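Local coordinates for protein phosphoethanolamine N-methyltransferase 1 (Haemonchus contortus, PDB 4KRG) that probably catalyses the S-adenosylmethionine-dependent N-methylation of phosphoethanolamine, a step on the nematode route to phosphocholine, at residues Leu130-Ser135 with Asn182-Arg187; His157-Cys162 with Trp229-Trp234; Ser15-Trp20 with Asp86-Phe91; Ser135-Ile140 with Ser248-Leu253. All coordinates share one frame; numbering follows the deposited sequence. Where two conformers were deposited one is given.

Interaction 1. Residues Leu130-Ser135 with Asn182-Arg187; sequences LMMYLS and NPTHYR. With OPE (phosphoric acid mono-(2-amino-ethyl) ester), chain C; SAH (S-adenosyl-L-homocysteine), chain D.
In this Rossmann-fold methyltransferase 130-135, the end of the loop between strand 122-126 and helix 136-149, walls both ligand pockets, and 182-187 packs along it. The buried part is tight. M132, selenomethionine here, is long and flexible enough to bring CE to 3.5 Å from T184 CG2, a tight carbon pair. R187, extended from CG to NE, suits a turn rich in carbonyls: NH1 donates to M131 O at 2.9 Å, from above its carbonyl plane, and NH2 to L134 O at 2.8 Å, both oxygens near the guanidinium plane, while D136, in a salt bridge with NH2, probably balances its charge. H185 N bonds almost straight (167°) to M132 O. The outer side is looser: the partly exposed H185 ring brings CD2 to 3.2 Å from L134 O. Towards phosphoethanolamine, Y186 OH donates to phosphate O3 at 2.5 Å and Y133 OH accepts from the amine. A water on Y133 OH donates to O3 and T184 OG1, whose own proton goes to N182 OD1, 2.7 Å away.

Interaction 2. Residues His157-Cys162 with Trp229-Trp234; sequences HLRESC and WRQVHW. With OPE (phosphoric acid mono-(2-amino-ethyl) ester), chain C.
Backbone hydrogen bonds join antiparallel strands 157-161 and 231-234 (165°). L158 with W234 and E160 with V232 are hydrogen-bonded pairs, and C162 N extends the pairing to R230 O at 2.9 Å. Side-chain hydrogen bonds occupy the face of R159, S161, Q231 and H233. Q231, bent at chi2, presents both amide ends: OE1 accepts from R159 NE at 3.0 Å, and NE2 donates almost straight (171°) to S161 OG. R159 NH2 also salt-bridges D45. H157 NE2 and H233 ND1 share a hydrogen bond of 3.1 Å, the rings rim to rim, while H157 ND1 is hydrogen-bonded to T127 O. Apolar contacts dominate the face of L158, E160, V232 and W234: W234 sets CH2 3.9 Å from C162 SG and its edge against E160 CG, whose carboxylate accepts from M131 N and M132 N. At the C-terminal end of its strand S161 OG gives phosphoethanolamine O2 a 2.5 Å bond. The last strand, 231-240, slots antiparallel between 154-161 and 208-218, the hallmark of the class I methyltransferase fold.

Interaction 3. Residues Ser15-Trp20 with Asp86-Phe91; sequences SFKTFW and DFIESF. With SAH (S-adenosyl-L-homocysteine), chain D.
F87 lays its ring over the adenine of S-adenosylhomocysteine, with C5 of the base 3.5 Å above the ring plane and over its centre. The opposite face is covered by K17, whose CD makes a CH-pi contact 4.2 Å from the F87 centroid. A phenylalanine suits this place: it offers one flat apolar face to the base and one to an aliphatic chain. K17 bends at chi2 and chi4, so that CD also touches I88 CD1 while NZ turns to D21 in a salt bridge. W20 supplies the other large surface. Its indole, met edge-to-face by Y133, passes one face over the ribose, C2' offset toward the rim, and W20 CH2 reaches to 3.5 Å from SD of the ligand. The F91 and W20 side chains cross at about a right angle, W20 CE3 lying at the edge of the F91 ring, 3.8 Å from F91 CE2. D86 grips the ribose diol with both oxygens: OD1 accepts from O3' at a very short 2.5 Å and OD2 from O2' at 2.7 Å. OD2 also accepts from I88 N through its anti lone pair, an Asx turn that holds the carboxylate in place. An acidic residue ending the second strand is the classic ribose-binding feature of class I methyltransferases. Helix 9-21 thus closes over the cofactor against the end of strand 81-86 and the start of helix 89-98.

Interaction 4. Residues Ser135-Ile140 with Ser248-Leu253; sequences SDREVI and SVDDLL
Two helix N-termini meet here, the first turns of helix 136-149 of the Rossmann-like methyltransferase fold and of helix 249-271. Their short axes cross at 123° and approach to 9.9 Å. Capping bonds start both helices. S135 OG accepts from E138 N while E138 OE1 accepts from S135 N, a capping box, and S248 OG takes D251 N at 3.0 Å; serine suits either N-cap because its short hydroxyl folds back to an N-H of the first turn. Apolar contacts make the centre. I140 is branched enough to touch two leucines at once, CG2 lying 3.7 Å from L252 CD1 and CD1 3.7 Å from L253 CD1. D136 CB rests on L253 CD1 as well, its carboxylate being hydrogen-bonded to S257. L195 of helix 189-198 also packs on I140 and L252. Charged contacts lie at the exposed edge of the contact. R137, extended from CG to NE, crosses V249 at about a right angle, and V249 CG1 sits 3.8 Å above one face of the R137 guanidinium, offset toward the rim. End-on, R137 NH1 and NH2 both donate to D250 OD1, each at 3.2 Å, in a salt bridge gathered on a single oxygen.

Overall arrangement
Interaction 1 is the hub: its centre lies 12 Å from that of interaction 2 and 14 Å from those of interactions 3 and 4, and it touches all three. M131 N of interaction 1 lies 2.8 Å from E160 OE2 of interaction 2, probably a hydrogen bond holding the loop that walls the substrate site, and both contacts reach phosphoethanolamine. With interaction 3 it shares S-adenosylhomocysteine, Y133 OH standing 3.5 Å from W20 CZ2, so the loop links methyl-donor and acceptor pockets. Interaction 4 shares S135 with it and adds the salt bridge of R187 NH2 with D136 OD1 at 2.8 Å. Interactions 2, 3 and 4 do not touch one another, and interaction 4 contacts neither ligand.

Interaction 1. Residues Leu130-Ser135 with Asn182-Arg187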
# COMPACT_ATOMS: atom_id res chain seq x y z
N LEU A 130 7.83 -10.02 -7.31
CA LEU A 130 7.59 -10.92 -8.44
C LEU A 130 6.84 -10.29 -9.62
O LEU A 130 7.24 -10.48 -10.77
CB LEU A 130 6.87 -12.19 -7.99
CG LEU A 130 6.64 -13.23 -9.09
CD1 LEU A 130 7.97 -13.75 -9.63
CD2 LEU A 130 5.77 -14.38 -8.60
N MSE A 131 5.77 -9.55 -9.35
CA MSE A 131 4.99 -8.93 -10.42
C MSE A 131 5.84 -8.02 -11.31
O MSE A 131 5.60 -7.89 -12.50
CB MSE A 131 3.80 -8.13 -9.86
CG MSE A 131 2.81 -8.91 -9.01
SE MSE A 131 2.02 -10.44 -9.94
CE MSE A 131 3.29 -11.81 -9.32
N MSE A 132 6.83 -7.37 -10.70
CA MSE A 132 7.73 -6.47 -11.40
C MSE A 132 8.57 -7.22 -12.44
O MSE A 132 9.19 -6.60 -13.30
CB MSE A 132 8.65 -5.79 -10.40
CG MSE A 132 9.41 -6.80 -9.56
SE MSE A 132 10.06 -6.11 -7.85
CE MSE A 132 11.64 -5.16 -8.49
N TYR A 133 8.60 -8.55 -12.35
CA TYR A 133 9.32 -9.38 -13.32
C TYR A 133 8.37 -10.08 -14.29
O TYR A 133 8.77 -11.01 -14.99
CB TYR A 133 10.23 -10.39 -12.61
CG TYR A 133 11.24 -9.77 -11.67
CD1 TYR A 133 12.24 -8.94 -12.16
CD2 TYR A 133 11.19 -10.01 -10.30
CE1 TYR A 133 13.17 -8.36 -11.30
CE2 TYR A 133 12.12 -9.44 -9.44
CZ TYR A 133 13.10 -8.61 -9.95
OH TYR A 133 14.01 -8.03 -9.10
N LEU A 134 7.12 -9.63 -14.33
CA LEU A 134 6.13 -10.14 -15.28
C LEU A 134 5.60 -9.00 -16.15
O LEU A 134 5.64 -7.85 -15.75
CB LEU A 134 4.96 -10.78 -14.53
CG LEU A 134 5.26 -11.97 -13.63
CD1 LEU A 134 4.00 -12.49 -12.96
CD2 LEU A 134 5.92 -13.08 -14.42
N SER A 135 5.11 -9.32 -17.35
CA SER A 135 4.48 -8.30 -18.19
C SER A 135 3.11 -7.99 -17.62
O SER A 135 2.61 -8.73 -16.78
CB SER A 135 4.34 -8.79 -19.63
OG SER A 135 3.44 -9.88 -19.69
N ASN A 182 17.93 -2.28 -17.45
CA ASN A 182 17.22 -3.02 -16.41
C ASN A 182 15.80 -3.30 -16.89
O ASN A 182 15.01 -2.37 -17.07
CB ASN A 182 17.22 -2.19 -15.13
CG ASN A 182 16.63 -2.94 -13.96
OD1 ASN A 182 16.31 -4.12 -14.05
ND2 ASN A 182 16.48 -2.24 -12.84
N PRO A 183 15.47 -4.58 -17.10
CA PRO A 183 14.19 -5.03 -17.69
C PRO A 183 13.01 -4.91 -16.73
O PRO A 183 11.86 -5.03 -17.16
CB PRO A 183 14.45 -6.50 -17.98
CG PRO A 183 15.44 -6.92 -16.95
CD PRO A 183 16.35 -5.72 -16.78
N THR A 184 13.30 -4.70 -15.46
CA THR A 184 12.29 -4.69 -14.41
C THR A 184 11.16 -3.68 -14.68
O THR A 184 11.40 -2.58 -15.18
CB THR A 184 12.94 -4.40 -13.05
OG1 THR A 184 14.09 -5.25 -12.90
CG2 THR A 184 11.97 -4.65 -11.93
N HIS A 185 9.93 -4.08 -14.35
CA HIS A 185 8.77 -3.20 -14.44
C HIS A 185 8.52 -2.54 -13.10
O HIS A 185 8.01 -3.18 -12.18
CB HIS A 185 7.53 -4.01 -14.81
CG HIS A 185 7.54 -4.58 -16.20
ND1 HIS A 185 7.14 -3.87 -17.30
CD2 HIS A 185 7.89 -5.81 -16.65
CE1 HIS A 185 7.25 -4.63 -18.38
NE2 HIS A 185 7.70 -5.81 -18.01
N TYR A 186 8.89 -1.27 -12.97
CA TYR A 186 8.62 -0.53 -11.74
C TYR A 186 7.32 0.26 -11.89
O TYR A 186 7.32 1.40 -12.33
CB TYR A 186 9.79 0.40 -11.42
CG TYR A 186 11.09 -0.34 -11.25
CD1 TYR A 186 11.34 -1.10 -10.13
CD2 TYR A 186 12.07 -0.28 -12.24
CE1 TYR A 186 12.52 -1.80 -9.98
CE2 TYR A 186 13.26 -0.97 -12.09
CZ TYR A 186 13.48 -1.72 -10.96
OH TYR A 186 14.65 -2.41 -10.82
N ARG A 187 6.22 -0.38 -11.52
CA ARG A 187 4.89 0.20 -11.72
C ARG A 187 4.53 1.15 -10.59
O ARG A 187 5.16 1.12 -9.54
CB ARG A 187 3.84 -0.91 -11.83
CG ARG A 187 4.13 -1.91 -12.95
CD ARG A 187 2.99 -2.89 -13.14
NE ARG A 187 3.22 -3.75 -14.30
CZ ARG A 187 3.84 -4.92 -14.25
NH1 ARG A 187 4.30 -5.38 -13.11
NH2 ARG A 187 4.02 -5.62 -15.36
CA OPE C . 14.96 -5.80 -5.58
CB OPE C . 15.22 -7.26 -5.40
O1 OPE C . 16.11 -3.33 -6.50
O2 OPE C . 13.69 -3.15 -6.81
O3 OPE C . 15.11 -3.76 -8.76
O4 OPE C . 14.78 -5.38 -6.88
N OPE C . 14.31 -8.17 -6.03
P OPE C . 14.93 -3.88 -7.26
N SAH D . 11.08 -13.60 -3.19
CA SAH D . 12.46 -13.85 -2.76
CB SAH D . 13.42 -13.54 -3.96
CG SAH D . 13.25 -12.14 -4.55
SD SAH D . 14.17 -11.83 -6.08
C SAH D . 12.80 -13.03 -1.58
O SAH D . 12.32 -11.91 -1.45
OXT SAH D . 13.77 -13.33 -0.92
C5' SAH D . 13.20 -12.61 -7.39
C4' SAH D . 13.02 -14.03 -7.38
O4' SAH D . 11.87 -14.38 -8.20
C3' SAH D . 14.18 -14.72 -7.98
O3' SAH D . 14.43 -15.91 -7.27
C2' SAH D . 13.76 -15.04 -9.33
O2' SAH D . 14.43 -16.17 -9.82
C1' SAH D . 12.31 -15.29 -9.16
N9 SAH D . 11.51 -15.14 -10.43
C8 SAH D . 11.39 -14.04 -11.19
N7 SAH D . 10.48 -14.31 -12.13
C5 SAH D . 10.02 -15.55 -11.97
C6 SAH D . 9.08 -16.34 -12.66
N6 SAH D . 8.41 -15.86 -13.76
N1 SAH D . 8.86 -17.59 -12.21
C2 SAH D . 9.49 -18.08 -11.16
N3 SAH D . 10.40 -17.35 -10.48
C4 SAH D . 10.68 -16.09 -10.87
O HOH W 1 15.21 -5.94 -10.22

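Interaction 2. Residues His157-Cys162 with Trp229-Trp234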
# COMPACT_ATOMS: atom_id res chain seq x y z
N HIS A 157 -0.38 -12.45 -0.58
CA HIS A 157 0.51 -11.37 -0.23
C HIS A 157 1.35 -11.01 -1.44
O HIS A 157 1.93 -11.89 -2.09
CB HIS A 157 1.44 -11.76 0.93
CG HIS A 157 2.47 -10.72 1.24
ND1 HIS A 157 3.67 -10.64 0.57
CD2 HIS A 157 2.47 -9.72 2.15
CE1 HIS A 157 4.37 -9.62 1.05
NE2 HIS A 157 3.66 -9.05 2.01
N LEU A 158 1.44 -9.72 -1.74
CA LEU A 158 2.33 -9.24 -2.79
C LEU A 158 3.14 -8.07 -2.25
O LEU A 158 2.68 -7.34 -1.39
CB LEU A 158 1.52 -8.80 -4.00
CG LEU A 158 0.62 -9.90 -4.57
CD1 LEU A 158 -0.77 -9.34 -4.85
CD2 LEU A 158 1.22 -10.46 -5.84
N ARG A 159 4.36 -7.93 -2.74
CA ARG A 159 5.22 -6.81 -2.39
C ARG A 159 6.02 -6.47 -3.63
O ARG A 159 6.67 -7.34 -4.21
CB ARG A 159 6.17 -7.20 -1.26
CG ARG A 159 7.14 -6.08 -0.89
CD ARG A 159 8.50 -6.21 -1.58
NE ARG A 159 9.47 -5.30 -0.99
CZ ARG A 159 10.17 -5.56 0.11
NH1 ARG A 159 10.03 -6.73 0.74
NH2 ARG A 159 11.02 -4.66 0.58
N GLU A 160 5.99 -5.20 -4.04
CA GLU A 160 6.68 -4.83 -5.26
C GLU A 160 7.48 -3.55 -5.11
O GLU A 160 7.13 -2.68 -4.32
CB GLU A 160 5.69 -4.69 -6.42
CG GLU A 160 4.81 -5.91 -6.66
CD GLU A 160 5.60 -7.12 -7.15
OE1 GLU A 160 6.69 -6.93 -7.74
OE2 GLU A 160 5.13 -8.26 -6.96
N SER A 161 8.57 -3.44 -5.87
CA SER A 161 9.28 -2.18 -5.99
C SER A 161 8.44 -1.30 -6.89
O SER A 161 8.31 -1.57 -8.09
CB SER A 161 10.65 -2.38 -6.61
OG SER A 161 11.45 -3.21 -5.81
N CYS A 162 7.85 -0.26 -6.32
CA CYS A 162 6.97 0.59 -7.11
C CYS A 162 7.70 1.84 -7.57
O CYS A 162 8.45 2.45 -6.81
CB CYS A 162 5.70 0.92 -6.31
SG CYS A 162 4.67 -0.52 -5.99
N TRP A 229 10.08 4.93 0.40
CA TRP A 229 8.69 4.68 0.80
C TRP A 229 7.96 3.81 -0.22
O TRP A 229 6.82 3.42 -0.00
CB TRP A 229 7.93 6.01 0.92
CG TRP A 229 8.08 6.72 2.23
CD1 TRP A 229 7.11 6.90 3.17
CD2 TRP A 229 9.26 7.35 2.75
NE1 TRP A 229 7.61 7.60 4.24
CE2 TRP A 229 8.93 7.89 4.02
CE3 TRP A 229 10.57 7.52 2.28
CZ2 TRP A 229 9.85 8.58 4.81
CZ3 TRP A 229 11.49 8.20 3.07
CH2 TRP A 229 11.12 8.72 4.32
N ARG A 230 8.62 3.52 -1.34
CA ARG A 230 7.96 2.89 -2.48
C ARG A 230 8.16 1.38 -2.58
O ARG A 230 7.88 0.77 -3.62
CB ARG A 230 8.38 3.57 -3.79
CG ARG A 230 7.83 4.98 -3.96
CD ARG A 230 8.55 5.73 -5.07
NE ARG A 230 7.75 6.83 -5.61
CZ ARG A 230 8.13 7.61 -6.61
NH1 ARG A 230 9.32 7.43 -7.19
NH2 ARG A 230 7.33 8.57 -7.03
N GLN A 231 8.66 0.77 -1.51
CA GLN A 231 8.61 -0.67 -1.36
C GLN A 231 7.26 -0.97 -0.74
O GLN A 231 7.08 -0.86 0.47
CB GLN A 231 9.73 -1.15 -0.44
CG GLN A 231 11.10 -1.00 -1.06
CD GLN A 231 11.29 -1.92 -2.23
OE1 GLN A 231 11.31 -3.14 -2.07
NE2 GLN A 231 11.40 -1.35 -3.43
N VAL A 232 6.31 -1.34 -1.59
CA VAL A 232 4.92 -1.37 -1.17
C VAL A 232 4.40 -2.80 -1.17
O VAL A 232 4.66 -3.58 -2.09
CB VAL A 232 4.03 -0.46 -2.06
CG1 VAL A 232 2.63 -0.35 -1.48
CG2 VAL A 232 4.65 0.94 -2.20
N HIS A 233 3.67 -3.15 -0.11
CA HIS A 233 3.06 -4.46 -0.03
C HIS A 233 1.59 -4.41 0.39
O HIS A 233 1.12 -3.41 0.95
CB HIS A 233 3.89 -5.45 0.80
CG HIS A 233 3.94 -5.16 2.27
ND1 HIS A 233 3.88 -6.16 3.22
CD2 HIS A 233 4.09 -4.01 2.95
CE1 HIS A 233 3.98 -5.64 4.42
NE2 HIS A 233 4.10 -4.32 4.29
N TRP A 234 0.88 -5.50 0.10
CA TRP A 234 -0.56 -5.57 0.26
C TRP A 234 -0.95 -6.96 0.72
O TRP A 234 -0.40 -7.94 0.24
CB TRP A 234 -1.27 -5.32 -1.07
CG TRP A 234 -0.81 -4.09 -1.80
CD1 TRP A 234 -1.32 -2.83 -1.68
CD2 TRP A 234 0.23 -4.02 -2.78
NE1 TRP A 234 -0.64 -1.98 -2.51
CE2 TRP A 234 0.31 -2.68 -3.20
CE3 TRP A 234 1.11 -4.95 -3.33
CZ2 TRP A 234 1.23 -2.25 -4.15
CZ3 TRP A 234 2.03 -4.52 -4.28
CH2 TRP A 234 2.08 -3.18 -4.67
CA OPE C . 14.96 -5.80 -5.58
CB OPE C . 15.22 -7.26 -5.40
O1 OPE C . 16.11 -3.33 -6.50
O2 OPE C . 13.69 -3.15 -6.81
O3 OPE C . 15.11 -3.76 -8.76
O4 OPE C . 14.78 -5.38 -6.88
N OPE C . 14.31 -8.17 -6.03
P OPE C . 14.93 -3.88 -7.26
O HOH W 2 10.67 1.02 -4.89

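Interaction 3. Residues Ser15-Trp20 with Asp86-Phe91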
# COMPACT_ATOMS: atom_id res chain seq x y z
N SER A 15 13.96 -12.93 -21.32
CA SER A 15 14.84 -11.82 -20.94
C SER A 15 14.96 -11.72 -19.42
O SER A 15 15.98 -11.30 -18.89
CB SER A 15 14.36 -10.50 -21.52
OG SER A 15 13.33 -9.94 -20.74
N PHE A 16 13.90 -12.12 -18.73
CA PHE A 16 13.90 -12.13 -17.27
C PHE A 16 14.70 -13.30 -16.72
O PHE A 16 15.48 -13.14 -15.79
CB PHE A 16 12.47 -12.12 -16.72
CG PHE A 16 11.82 -10.77 -16.76
CD1 PHE A 16 12.31 -9.72 -15.99
CD2 PHE A 16 10.71 -10.54 -17.57
CE1 PHE A 16 11.71 -8.47 -16.03
CE2 PHE A 16 10.10 -9.29 -17.60
CZ PHE A 16 10.60 -8.25 -16.83
N LYS A 17 14.50 -14.48 -17.30
CA LYS A 17 15.26 -15.67 -16.91
C LYS A 17 16.76 -15.47 -17.16
O LYS A 17 17.59 -15.91 -16.37
CB LYS A 17 14.72 -16.90 -17.65
CG LYS A 17 15.60 -18.13 -17.58
CD LYS A 17 15.73 -18.63 -16.17
CE LYS A 17 16.39 -20.01 -16.15
NZ LYS A 17 17.67 -20.05 -16.92
N THR A 18 17.08 -14.78 -18.25
CA THR A 18 18.47 -14.43 -18.58
C THR A 18 19.05 -13.45 -17.56
O THR A 18 20.20 -13.57 -17.14
CB THR A 18 18.57 -13.79 -19.97
OG1 THR A 18 17.80 -14.54 -20.90
CG2 THR A 18 20.02 -13.75 -20.43
N PHE A 19 18.25 -12.45 -17.18
CA PHE A 19 18.67 -11.50 -16.16
C PHE A 19 18.99 -12.24 -14.86
O PHE A 19 20.04 -12.02 -14.26
CB PHE A 19 17.58 -10.46 -15.90
CG PHE A 19 17.90 -9.53 -14.77
CD1 PHE A 19 18.71 -8.42 -14.97
CD2 PHE A 19 17.38 -9.75 -13.50
CE1 PHE A 19 19.00 -7.56 -13.92
CE2 PHE A 19 17.67 -8.90 -12.44
CZ PHE A 19 18.48 -7.80 -12.65
N TRP A 20 18.11 -13.13 -14.44
CA TRP A 20 18.32 -13.83 -13.19
C TRP A 20 19.41 -14.90 -13.29
O TRP A 20 20.03 -15.24 -12.28
CB TRP A 20 17.01 -14.38 -12.62
CG TRP A 20 16.28 -13.31 -11.89
CD1 TRP A 20 15.16 -12.64 -12.29
CD2 TRP A 20 16.66 -12.75 -10.64
NE1 TRP A 20 14.80 -11.71 -11.35
CE2 TRP A 20 15.71 -11.75 -10.31
CE3 TRP A 20 17.70 -12.98 -9.74
CZ2 TRP A 20 15.78 -11.00 -9.14
CZ3 TRP A 20 17.77 -12.24 -8.58
CH2 TRP A 20 16.82 -11.26 -8.29
N ASP A 86 10.78 -21.55 -7.91
CA ASP A 86 11.58 -20.50 -8.52
C ASP A 86 12.04 -20.99 -9.88
O ASP A 86 12.19 -22.20 -10.07
CB ASP A 86 12.80 -20.16 -7.65
CG ASP A 86 13.34 -18.76 -7.92
OD1 ASP A 86 12.88 -17.81 -7.26
OD2 ASP A 86 14.23 -18.62 -8.79
N PHE A 87 12.25 -20.09 -10.83
CA PHE A 87 12.68 -20.54 -12.16
C PHE A 87 14.21 -20.63 -12.32
O PHE A 87 14.70 -21.07 -13.35
CB PHE A 87 11.96 -19.81 -13.31
CG PHE A 87 12.37 -18.37 -13.52
CD1 PHE A 87 12.01 -17.72 -14.68
CD2 PHE A 87 13.11 -17.68 -12.58
CE1 PHE A 87 12.37 -16.42 -14.91
CE2 PHE A 87 13.48 -16.36 -12.80
CZ PHE A 87 13.11 -15.73 -13.96
N ILE A 88 14.94 -20.24 -11.28
CA ILE A 88 16.39 -20.44 -11.26
C ILE A 88 16.76 -21.66 -10.43
O ILE A 88 16.52 -21.70 -9.23
CB ILE A 88 17.13 -19.21 -10.72
CG1 ILE A 88 16.89 -17.99 -11.61
CG2 ILE A 88 18.61 -19.51 -10.64
CD1 ILE A 88 17.32 -18.18 -13.04
N GLU A 89 17.35 -22.65 -11.10
CA GLU A 89 17.66 -23.95 -10.51
C GLU A 89 18.57 -23.90 -9.29
O GLU A 89 18.28 -24.53 -8.27
CB GLU A 89 18.27 -24.85 -11.57
CG GLU A 89 19.09 -25.99 -11.02
CD GLU A 89 19.73 -26.82 -12.11
OE1 GLU A 89 19.21 -26.81 -13.24
OE2 GLU A 89 20.77 -27.46 -11.84
N SER A 90 19.67 -23.16 -9.38
CA SER A 90 20.62 -23.11 -8.28
C SER A 90 19.99 -22.48 -7.03
O SER A 90 20.35 -22.83 -5.91
CB SER A 90 21.90 -22.36 -8.68
OG SER A 90 21.84 -21.00 -8.30
N PHE A 91 19.06 -21.56 -7.23
CA PHE A 91 18.38 -20.93 -6.10
C PHE A 91 17.57 -21.97 -5.34
O PHE A 91 17.66 -22.06 -4.11
CB PHE A 91 17.48 -19.77 -6.56
CG PHE A 91 18.24 -18.57 -7.08
CD1 PHE A 91 19.62 -18.48 -6.96
CD2 PHE A 91 17.56 -17.52 -7.68
CE1 PHE A 91 20.31 -17.37 -7.44
CE2 PHE A 91 18.24 -16.42 -8.16
CZ PHE A 91 19.62 -16.34 -8.04
N SAH D . 11.08 -13.60 -3.19
CA SAH D . 12.46 -13.85 -2.76
CB SAH D . 13.42 -13.54 -3.96
CG SAH D . 13.25 -12.14 -4.55
SD SAH D . 14.17 -11.83 -6.08
C SAH D . 12.80 -13.03 -1.58
O SAH D . 12.32 -11.91 -1.45
OXT SAH D . 13.77 -13.33 -0.92
C5' SAH D . 13.20 -12.61 -7.39
C4' SAH D . 13.02 -14.03 -7.38
O4' SAH D . 11.87 -14.38 -8.20
C3' SAH D . 14.18 -14.72 -7.98
O3' SAH D . 14.43 -15.91 -7.27
C2' SAH D . 13.76 -15.04 -9.33
O2' SAH D . 14.43 -16.17 -9.82
C1' SAH D . 12.31 -15.29 -9.16
N9 SAH D . 11.51 -15.14 -10.43
C8 SAH D . 11.39 -14.04 -11.19
N7 SAH D . 10.48 -14.31 -12.13
C5 SAH D . 10.02 -15.55 -11.97
C6 SAH D . 9.08 -16.34 -12.66
N6 SAH D . 8.41 -15.86 -13.76
N1 SAH D . 8.86 -17.59 -12.21
C2 SAH D . 9.49 -18.08 -11.16
N3 SAH D . 10.40 -17.35 -10.48
C4 SAH D . 10.68 -16.09 -10.87

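Interaction 4. Residues Ser135-Ile140 with Ser248-Leu253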
# COMPACT_ATOMS: atom_id res chain seq x y z
N SER A 135 5.11 -9.32 -17.35
CA SER A 135 4.48 -8.30 -18.19
C SER A 135 3.11 -7.99 -17.62
O SER A 135 2.61 -8.73 -16.78
CB SER A 135 4.34 -8.79 -19.63
OG SER A 135 3.44 -9.88 -19.69
N ASP A 136 2.51 -6.89 -18.07
CA ASP A 136 1.18 -6.51 -17.62
C ASP A 136 0.16 -7.63 -17.82
O ASP A 136 -0.67 -7.88 -16.95
CB ASP A 136 0.71 -5.24 -18.33
CG ASP A 136 1.28 -3.98 -17.73
OD1 ASP A 136 2.26 -4.07 -16.96
OD2 ASP A 136 0.76 -2.89 -18.04
N ARG A 137 0.21 -8.31 -18.97
CA ARG A 137 -0.74 -9.37 -19.22
C ARG A 137 -0.51 -10.55 -18.29
O ARG A 137 -1.46 -11.15 -17.78
CB ARG A 137 -0.71 -9.84 -20.68
CG ARG A 137 -1.94 -10.66 -21.04
CD ARG A 137 -1.96 -11.07 -22.51
NE ARG A 137 -3.23 -11.70 -22.86
CZ ARG A 137 -4.22 -11.09 -23.52
NH1 ARG A 137 -4.08 -9.84 -23.91
NH2 ARG A 137 -5.34 -11.75 -23.79
N GLU A 138 0.76 -10.87 -18.04
CA GLU A 138 1.12 -11.96 -17.14
C GLU A 138 0.72 -11.70 -15.68
O GLU A 138 0.32 -12.62 -14.98
CB GLU A 138 2.62 -12.25 -17.23
CG GLU A 138 3.04 -12.85 -18.56
CD GLU A 138 4.54 -12.80 -18.80
OE1 GLU A 138 5.25 -12.10 -18.05
OE2 GLU A 138 5.00 -13.45 -19.75
N VAL A 139 0.84 -10.44 -15.24
CA VAL A 139 0.42 -10.06 -13.90
C VAL A 139 -1.06 -10.38 -13.72
O VAL A 139 -1.47 -10.98 -12.72
CB VAL A 139 0.67 -8.56 -13.62
CG1 VAL A 139 -0.04 -8.12 -12.35
CG2 VAL A 139 2.15 -8.28 -13.51
N ILE A 140 -1.87 -9.98 -14.70
CA ILE A 140 -3.30 -10.22 -14.66
C ILE A 140 -3.58 -11.73 -14.68
O ILE A 140 -4.38 -12.23 -13.89
CB ILE A 140 -4.02 -9.53 -15.83
CG1 ILE A 140 -3.84 -8.01 -15.71
CG2 ILE A 140 -5.49 -9.88 -15.84
CD1 ILE A 140 -4.05 -7.25 -17.00
N SER A 248 -12.71 -9.74 -17.85
CA SER A 248 -11.84 -10.52 -18.72
C SER A 248 -10.40 -10.01 -18.64
O SER A 248 -10.15 -8.95 -18.07
CB SER A 248 -12.32 -10.43 -20.17
OG SER A 248 -12.02 -9.15 -20.72
N VAL A 249 -9.47 -10.76 -19.22
CA VAL A 249 -8.07 -10.34 -19.27
C VAL A 249 -7.90 -9.10 -20.16
O VAL A 249 -7.17 -8.18 -19.81
CB VAL A 249 -7.14 -11.47 -19.77
CG1 VAL A 249 -5.70 -11.01 -19.82
CG2 VAL A 249 -7.26 -12.67 -18.86
N ASP A 250 -8.61 -9.07 -21.28
CA ASP A 250 -8.54 -7.93 -22.19
C ASP A 250 -9.13 -6.66 -21.57
O ASP A 250 -8.58 -5.57 -21.76
CB ASP A 250 -9.24 -8.25 -23.51
CG ASP A 250 -8.47 -9.25 -24.35
OD1 ASP A 250 -7.22 -9.26 -24.28
OD2 ASP A 250 -9.11 -10.03 -25.08
N ASP A 251 -10.23 -6.80 -20.84
CA ASP A 251 -10.88 -5.67 -20.17
C ASP A 251 -10.01 -5.11 -19.05
O ASP A 251 -9.96 -3.90 -18.83
CB ASP A 251 -12.25 -6.09 -19.61
CG ASP A 251 -13.36 -6.07 -20.66
OD1 ASP A 251 -13.06 -5.89 -21.86
OD2 ASP A 251 -14.54 -6.23 -20.27
N LEU A 252 -9.32 -6.00 -18.35
CA LEU A 252 -8.43 -5.60 -17.27
C LEU A 252 -7.15 -5.00 -17.83
O LEU A 252 -6.62 -4.04 -17.28
CB LEU A 252 -8.09 -6.79 -16.38
CG LEU A 252 -9.22 -7.27 -15.46
CD1 LEU A 252 -8.88 -8.62 -14.85
CD2 LEU A 252 -9.47 -6.24 -14.38
N LEU A 253 -6.67 -5.57 -18.92
CA LEU A 253 -5.42 -5.13 -19.55
C LEU A 253 -5.51 -3.69 -20.06
O LEU A 253 -4.58 -2.90 -19.87
CB LEU A 253 -5.01 -6.08 -20.68
CG LEU A 253 -3.61 -5.91 -21.25
CD1 LEU A 253 -2.55 -6.01 -20.17
CD2 LEU A 253 -3.34 -6.93 -22.34